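Local coordinates for beta-Ala-His dipeptidase (Homo sapiens, PDB 3DLJ), which hydrolyses carnosine and related Xaa-His dipeptides such as anserine, working as a secreted metallopeptidase with two zinc ions in each subunit, at residues K32-I37 against M56-D61; Q50-M55 against E174-A179; F351-V356 against K366-H371. One frame throughout, in Å; residues are numbered along the deposited sequence.

Interaction 1: K32-I37 against M56-D61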
# COMPACT_ATOMS: atom_id res chain seq x y z
N LYS A 32 1.57 17.59 -9.67
CA LYS A 32 0.28 17.97 -10.25
C LYS A 32 0.10 17.36 -11.65
O LYS A 32 -0.97 16.80 -11.96
CB LYS A 32 0.16 19.50 -10.31
CG LYS A 32 -1.18 20.03 -10.84
CD LYS A 32 -1.31 21.54 -10.59
CE LYS A 32 -2.78 21.99 -10.54
NZ LYS A 32 -3.30 22.33 -11.90
N GLU A 33 1.15 17.43 -12.47
CA GLU A 33 1.16 16.85 -13.82
C GLU A 33 1.13 15.34 -13.81
O GLU A 33 0.47 14.74 -14.65
CB GLU A 33 2.36 17.32 -14.62
CG GLU A 33 2.31 18.79 -15.00
CD GLU A 33 3.66 19.34 -15.45
OE1 GLU A 33 3.75 20.57 -15.63
OE2 GLU A 33 4.63 18.55 -15.61
N TRP A 34 1.83 14.70 -12.88
CA TRP A 34 1.79 13.22 -12.83
C TRP A 34 0.43 12.70 -12.32
O TRP A 34 -0.05 11.71 -12.81
CB TRP A 34 2.97 12.63 -12.03
CG TRP A 34 4.28 12.61 -12.77
CD1 TRP A 34 4.69 13.47 -13.74
CD2 TRP A 34 5.38 11.70 -12.55
NE1 TRP A 34 5.96 13.15 -14.16
CE2 TRP A 34 6.41 12.07 -13.44
CE3 TRP A 34 5.59 10.62 -11.68
CZ2 TRP A 34 7.63 11.39 -13.51
CZ3 TRP A 34 6.81 9.94 -11.74
CH2 TRP A 34 7.82 10.33 -12.66
N VAL A 35 -0.15 13.38 -11.34
CA VAL A 35 -1.46 13.07 -10.78
C VAL A 35 -2.61 13.20 -11.81
O VAL A 35 -3.58 12.44 -11.77
CB VAL A 35 -1.74 13.96 -9.50
CG1 VAL A 35 -3.26 14.07 -9.20
CG2 VAL A 35 -0.97 13.41 -8.27
N ALA A 36 -2.49 14.16 -12.72
CA ALA A 36 -3.46 14.39 -13.78
C ALA A 36 -3.49 13.28 -14.85
O ALA A 36 -4.43 13.20 -15.64
CB ALA A 36 -3.22 15.77 -14.42
N ILE A 37 -2.47 12.43 -14.88
CA ILE A 37 -2.47 11.25 -15.73
C ILE A 37 -3.25 10.16 -14.98
O ILE A 37 -2.81 9.67 -13.96
CB ILE A 37 -1.05 10.78 -16.09
CG1 ILE A 37 -0.25 11.96 -16.71
CG2 ILE A 37 -1.11 9.57 -17.05
CD1 ILE A 37 1.22 11.69 -16.96
N MET A 56 3.84 5.40 -17.56
CA MET A 56 5.11 4.69 -17.63
C MET A 56 6.05 5.35 -18.63
O MET A 56 7.25 5.43 -18.38
CB MET A 56 4.90 3.21 -17.96
CG MET A 56 3.95 2.50 -16.96
SD MET A 56 4.36 2.88 -15.25
CE MET A 56 5.85 1.91 -15.03
N ALA A 57 5.51 5.84 -19.75
CA ALA A 57 6.31 6.54 -20.76
C ALA A 57 6.84 7.89 -20.28
O ALA A 57 8.00 8.25 -20.55
CB ALA A 57 5.50 6.69 -22.05
N VAL A 58 6.01 8.63 -19.56
CA VAL A 58 6.41 9.92 -18.96
C VAL A 58 7.54 9.75 -17.91
O VAL A 58 8.51 10.52 -17.90
CB VAL A 58 5.18 10.66 -18.34
CG1 VAL A 58 5.63 11.84 -17.43
CG2 VAL A 58 4.26 11.15 -19.45
N ALA A 59 7.39 8.72 -17.07
CA ALA A 59 8.42 8.30 -16.11
C ALA A 59 9.72 7.80 -16.76
O ALA A 59 10.81 8.15 -16.31
CB ALA A 59 7.86 7.25 -15.15
N ALA A 60 9.62 6.99 -17.82
CA ALA A 60 10.80 6.51 -18.55
C ALA A 60 11.57 7.68 -19.11
O ALA A 60 12.80 7.69 -19.08
CB ALA A 60 10.40 5.59 -19.69
N ASP A 61 10.84 8.68 -19.62
CA ASP A 61 11.47 9.87 -20.20
C ASP A 61 12.12 10.73 -19.14
O ASP A 61 13.21 11.27 -19.35
CB ASP A 61 10.52 10.72 -21.06
CG ASP A 61 11.22 11.91 -21.68
OD1 ASP A 61 12.28 11.70 -22.36
OD2 ASP A 61 10.75 13.06 -21.49
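Val58 meets residues 32-37 with both of its methyl groups, one for Trp34 and one for Ile37. Val58 CG1, held anti to its own backbone N (chi1 167°), comes 3.5 Å from Trp34 NE1. It is centred on that pyrrole nitrogen, with Trp34 CD1 and CE2 equally far on its two flanks at 4.1 Å from Val58 CG1, and comes in obliquely. The two side chains slide past each other in opposite directions. Val58 CG2 takes the other branch and reaches tip to tip toward Ile37, ending 4.0 Å from Ile37 CD1. One residue on, Ala59 receives the far end of the same indole: Ala59 CB lies 4.0 Å from Trp34 CH2, and Trp34 CZ2 is 4.1 Å from Ala59 CA, so the outer corner of the six-membered ring reaches the backbone there. At Ala59 only a methyl stands between the indole and the helix backbone. The nearest CA atoms, of Trp34 and Val58, are 8.4 Å apart. Met55, Thr62, Leu111, Leu149 and Ile152 also touch the indole, and the carbonyl of Trp34 accepts a hydrogen bond from Lys145. The contacts of Trp34 and Ile37 with Val58 and Ala59 make an apolar helix-helix interface between the end of helix 24-35 and helix 46-65, which in turn lies, through Ala59 and Ala60 on Ile92, against the mixed sheet of the M20 catalytic domain.

Interaction 2: Q50-M55 against E174-A179. With ZN (zinc ion), chain C.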
# COMPACT_ATOMS: atom_id res chain seq x y z
N GLN A 50 -4.77 2.85 -21.22
CA GLN A 50 -3.94 3.69 -22.12
C GLN A 50 -3.19 4.80 -21.31
O GLN A 50 -2.01 5.07 -21.55
CB GLN A 50 -4.81 4.32 -23.21
CG GLN A 50 -4.06 4.69 -24.49
N GLU A 51 -3.90 5.43 -20.38
CA GLU A 51 -3.35 6.46 -19.50
C GLU A 51 -2.27 5.91 -18.57
O GLU A 51 -1.33 6.60 -18.19
CB GLU A 51 -4.47 7.09 -18.67
CG GLU A 51 -5.26 8.14 -19.40
CD GLU A 51 -4.36 9.20 -19.99
OE1 GLU A 51 -3.92 10.10 -19.24
OE2 GLU A 51 -4.09 9.15 -21.22
N LEU A 52 -2.39 4.64 -18.25
CA LEU A 52 -1.38 3.96 -17.47
C LEU A 52 -0.10 3.76 -18.28
O LEU A 52 0.99 3.91 -17.73
CB LEU A 52 -1.95 2.65 -16.95
CG LEU A 52 -1.17 1.76 -16.00
CD1 LEU A 52 -0.42 2.52 -14.86
CD2 LEU A 52 -2.15 0.71 -15.46
N PHE A 53 -0.22 3.44 -19.57
CA PHE A 53 0.93 3.29 -20.46
C PHE A 53 1.64 4.62 -20.69
O PHE A 53 2.86 4.66 -20.81
CB PHE A 53 0.50 2.72 -21.82
CG PHE A 53 0.54 1.21 -21.91
CD1 PHE A 53 -0.46 0.43 -21.33
CD2 PHE A 53 1.58 0.57 -22.59
CE1 PHE A 53 -0.42 -0.96 -21.42
CE2 PHE A 53 1.62 -0.81 -22.69
CZ PHE A 53 0.63 -1.59 -22.11
N ARG A 54 0.85 5.69 -20.78
CA ARG A 54 1.40 7.03 -20.97
C ARG A 54 2.20 7.47 -19.75
O ARG A 54 3.25 8.09 -19.89
CB ARG A 54 0.31 8.04 -21.26
CG ARG A 54 0.88 9.34 -21.79
CD ARG A 54 -0.19 10.24 -22.32
NE ARG A 54 -1.03 10.73 -21.24
CZ ARG A 54 -0.80 11.84 -20.55
NH1 ARG A 54 -1.65 12.17 -19.59
NH2 ARG A 54 0.26 12.62 -20.82
N MET A 55 1.70 7.13 -18.56
CA MET A 55 2.38 7.34 -17.28
C MET A 55 3.77 6.69 -17.24
O MET A 55 4.75 7.34 -16.91
CB MET A 55 1.50 6.80 -16.12
CG MET A 55 2.02 7.10 -14.70
SD MET A 55 2.01 8.84 -14.18
CE MET A 55 3.66 9.42 -14.72
N GLU A 174 6.82 -0.09 -11.54
CA GLU A 174 5.76 -0.82 -12.23
C GLU A 174 4.47 -0.00 -12.31
O GLU A 174 4.34 1.05 -11.65
CB GLU A 174 5.49 -2.16 -11.55
CG GLU A 174 4.86 -2.08 -10.15
CD GLU A 174 4.11 -3.34 -9.76
OE1 GLU A 174 3.64 -4.07 -10.65
OE2 GLU A 174 3.97 -3.61 -8.54
N GLY A 175 3.54 -0.51 -13.11
CA GLY A 175 2.24 0.11 -13.26
C GLY A 175 1.05 -0.77 -12.91
O GLY A 175 -0.06 -0.52 -13.39
N MET A 176 1.26 -1.80 -12.09
CA MET A 176 0.17 -2.72 -11.71
C MET A 176 0.10 -3.09 -10.23
O MET A 176 -0.43 -4.16 -9.88
CB MET A 176 0.24 -4.03 -12.54
CG MET A 176 0.00 -3.86 -14.03
SD MET A 176 -1.70 -3.40 -14.47
CE MET A 176 -2.54 -4.95 -14.12
N GLU A 177 0.61 -2.24 -9.34
CA GLU A 177 0.68 -2.57 -7.91
C GLU A 177 -0.69 -2.70 -7.26
O GLU A 177 -0.92 -3.58 -6.43
CB GLU A 177 1.52 -1.55 -7.17
CG GLU A 177 1.93 -1.93 -5.74
CD GLU A 177 0.86 -1.61 -4.72
OE1 GLU A 177 0.90 -2.23 -3.64
OE2 GLU A 177 -0.02 -0.76 -4.99
N GLU A 178 -1.61 -1.80 -7.64
CA GLU A 178 -2.99 -1.80 -7.15
C GLU A 178 -3.85 -2.94 -7.71
O GLU A 178 -4.98 -3.15 -7.27
CB GLU A 178 -3.66 -0.46 -7.44
CG GLU A 178 -2.90 0.75 -6.92
CD GLU A 178 -2.92 0.87 -5.42
OE1 GLU A 178 -2.35 1.85 -4.92
OE2 GLU A 178 -3.52 0.00 -4.72
N ALA A 179 -3.31 -3.67 -8.68
CA ALA A 179 -3.97 -4.82 -9.25
C ALA A 179 -3.07 -6.07 -9.16
O ALA A 179 -2.92 -6.80 -10.13
CB ALA A 179 -4.36 -4.52 -10.69
ZN ZN C . -2.20 1.48 -2.89
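Leu52 closes its isopropyl group on the carbonyl oxygen of Gly175. Leu52 CD2 is a tight 3.2 Å and Leu52 CD1 3.4 Å from Gly175 O, so the oxygen faces the fork of the isopropyl group. Leu52 CG stands opposite the backbone N (chi1 -174°), which directs the fork away from its helix and into the loop. Gly175 has no side chain, and Leu52 CD1 also comes near its CA. Met176 curls tightly, its three torsions alike in sign and size, and brings Met176 SD to a looser 4.3 Å from Leu52 CD2. The loop carrying these residues follows strand 168-174 and holds the Glu-Glu pair of the M20 peptidases, the second of which is a zinc ligand. Glu178, bent at chi2 (-70°), places OE1 2.1 Å from a zinc ion that Asp143 and His456 also bind; its OE2 sits farther off, at 2.7 Å, making the carboxylate lopsided. Glu177, the proton acceptor by similarity, is bent as well but leaves OE2 3.8 Å from that zinc. Asp112, also assigned to the active site by similarity, lies about 4 Å from the Leu52 side chain (nearest atoms) and accepts a hydrogen bond from Glu178 N. Within helix 46-65, Arg54 NH1 donates to the syn lone pair of Glu51 OE1 at 3.1 Å and 169°.

Interaction 3: F351-V356 against K366-H371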
# COMPACT_ATOMS: atom_id res chain seq x y z
N PHE A 351 -14.53 -9.78 2.60
CA PHE A 351 -13.91 -9.49 3.87
C PHE A 351 -12.50 -10.06 3.88
O PHE A 351 -12.16 -10.91 3.07
CB PHE A 351 -14.75 -10.04 5.05
CG PHE A 351 -14.72 -11.56 5.19
CD1 PHE A 351 -13.76 -12.17 6.00
CD2 PHE A 351 -15.63 -12.35 4.52
CE1 PHE A 351 -13.73 -13.55 6.16
CE2 PHE A 351 -15.60 -13.75 4.67
CZ PHE A 351 -14.66 -14.35 5.50
N SER A 352 -11.67 -9.57 4.79
CA SER A 352 -10.31 -10.05 4.87
C SER A 352 -9.84 -10.09 6.31
O SER A 352 -10.37 -9.39 7.16
CB SER A 352 -9.35 -9.19 3.99
OG SER A 352 -9.40 -7.82 4.36
N ILE A 353 -8.85 -10.92 6.55
CA ILE A 353 -8.22 -11.05 7.84
C ILE A 353 -6.73 -10.73 7.67
O ILE A 353 -6.01 -11.40 6.91
CB ILE A 353 -8.42 -12.48 8.42
CG1 ILE A 353 -9.92 -12.82 8.51
CG2 ILE A 353 -7.76 -12.62 9.78
CD1 ILE A 353 -10.24 -14.28 8.88
N ARG A 354 -6.28 -9.72 8.39
CA ARG A 354 -4.88 -9.39 8.45
C ARG A 354 -4.16 -10.40 9.31
O ARG A 354 -4.64 -10.78 10.38
CB ARG A 354 -4.71 -7.97 8.98
CG ARG A 354 -5.39 -6.93 8.09
CD ARG A 354 -4.57 -6.60 6.83
NE ARG A 354 -5.28 -5.66 5.94
CZ ARG A 354 -4.83 -5.25 4.75
NH1 ARG A 354 -5.56 -4.39 4.03
NH2 ARG A 354 -3.66 -5.67 4.28
N LEU A 355 -3.03 -10.88 8.82
CA LEU A 355 -2.35 -11.97 9.47
C LEU A 355 -1.08 -11.50 10.16
O LEU A 355 -0.43 -10.57 9.70
CB LEU A 355 -2.05 -13.09 8.49
CG LEU A 355 -3.19 -13.54 7.56
CD1 LEU A 355 -2.70 -14.69 6.67
CD2 LEU A 355 -4.38 -14.00 8.35
N VAL A 356 -0.75 -12.15 11.28
CA VAL A 356 0.41 -11.82 12.07
C VAL A 356 1.16 -13.12 12.42
O VAL A 356 0.60 -14.21 12.32
CB VAL A 356 0.02 -11.04 13.38
CG1 VAL A 356 -0.72 -9.76 13.03
CG2 VAL A 356 -0.83 -11.93 14.31
N LYS A 366 -8.60 -22.82 5.61
CA LYS A 366 -9.40 -23.97 6.07
C LYS A 366 -10.38 -23.57 7.17
O LYS A 366 -11.55 -23.93 7.12
CB LYS A 366 -8.53 -25.11 6.58
CG LYS A 366 -8.35 -26.25 5.60
N GLN A 367 -9.89 -22.88 8.19
CA GLN A 367 -10.74 -22.47 9.33
C GLN A 367 -11.92 -21.59 8.93
O GLN A 367 -13.03 -21.83 9.37
CB GLN A 367 -9.91 -21.78 10.41
CG GLN A 367 -8.95 -22.76 11.07
CD GLN A 367 -7.82 -22.08 11.83
OE1 GLN A 367 -7.42 -20.94 11.55
NE2 GLN A 367 -7.29 -22.79 12.80
N VAL A 368 -11.67 -20.58 8.11
CA VAL A 368 -12.74 -19.66 7.67
C VAL A 368 -13.79 -20.39 6.84
O VAL A 368 -14.99 -20.18 7.02
CB VAL A 368 -12.18 -18.44 6.88
CG1 VAL A 368 -13.30 -17.57 6.37
CG2 VAL A 368 -11.24 -17.63 7.78
N THR A 369 -13.32 -21.29 5.98
CA THR A 369 -14.21 -22.05 5.12
C THR A 369 -15.11 -22.93 5.96
O THR A 369 -16.33 -22.81 5.82
CB THR A 369 -13.43 -22.84 4.06
OG1 THR A 369 -12.62 -21.90 3.36
CG2 THR A 369 -14.38 -23.51 3.07
N ARG A 370 -14.52 -23.73 6.85
CA ARG A 370 -15.27 -24.62 7.75
C ARG A 370 -16.27 -23.87 8.59
O ARG A 370 -17.41 -24.32 8.75
CB ARG A 370 -14.32 -25.39 8.68
CG ARG A 370 -13.77 -26.69 8.10
N HIS A 371 -15.84 -22.74 9.13
CA HIS A 371 -16.73 -21.91 9.91
C HIS A 371 -17.96 -21.51 9.09
O HIS A 371 -19.10 -21.71 9.52
CB HIS A 371 -15.98 -20.70 10.48
CG HIS A 371 -16.88 -19.68 11.11
ND1 HIS A 371 -17.42 -19.84 12.37
CD2 HIS A 371 -17.34 -18.50 10.64
CE1 HIS A 371 -18.18 -18.80 12.65
NE2 HIS A 371 -18.14 -17.97 11.62
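Val368, Phe351 and Ile353 bury the most surface here, and they join a strand to the helix that follows it in the smaller, five-stranded domain of the M20 fold, probably the dimerisation domain of this homodimer, as in M20 relatives. Strands 346-355 and 384-397 both run antiparallel to strand 216-232 and flank it, so helix 361-377 is the link of a beta-alpha-beta crossover lying on one face of the sheet. Val368 supplies about half of the 106 Å² buried, splitting its two methyls between the two strand residues. Phe351 and Ile353 stand two positions apart and both point toward the helix, as alternation along a strand requires; Ser352, between them, has its OG bonded to His328. Phe351 CG lies between its backbone N and carbonyl carbon (chi1 72°), and the ring stands off the sheet toward the helix, CZ foremost. Its rim, not its face, meets Val368: Val368 CG1 lies near the ring plane, 3.6 Å from Phe351 CZ and 4.0 Å from Phe351 CE1. The same ring meets Phe227 with planes about 15° apart and also touches Leu372 one turn further along the helix, while Ile353 also touches Leu325 of strand 324-331. The extended end of Ile353 (chi2 172°) carries Ile353 CD1 straight out from the strand to meet Val368 CG2 tip to tip at 3.7 Å.

Overall arrangement
From the N terminus, helix 24-35 leads through 18 residues to helix 46-65, where interaction 1 closes a short loop. Interaction 2 starts from the preceding turns of that helix and closes a much longer loop, 118 residues between its segments, onto the zinc-site loop after strand 168-174. The two cross, because 50-55 falls between 32-37 and 56-61. Their centres are 10 Å apart and they touch directly, Trp34 CD2 meeting Met55 CE at 3.6 Å. Helix 46-65 thus ties helix 24-35 to the zinc-site loop. Interaction 3 follows in series, a local strand-helix closure in the other domain, its centre about 31 Å from that of interaction 2.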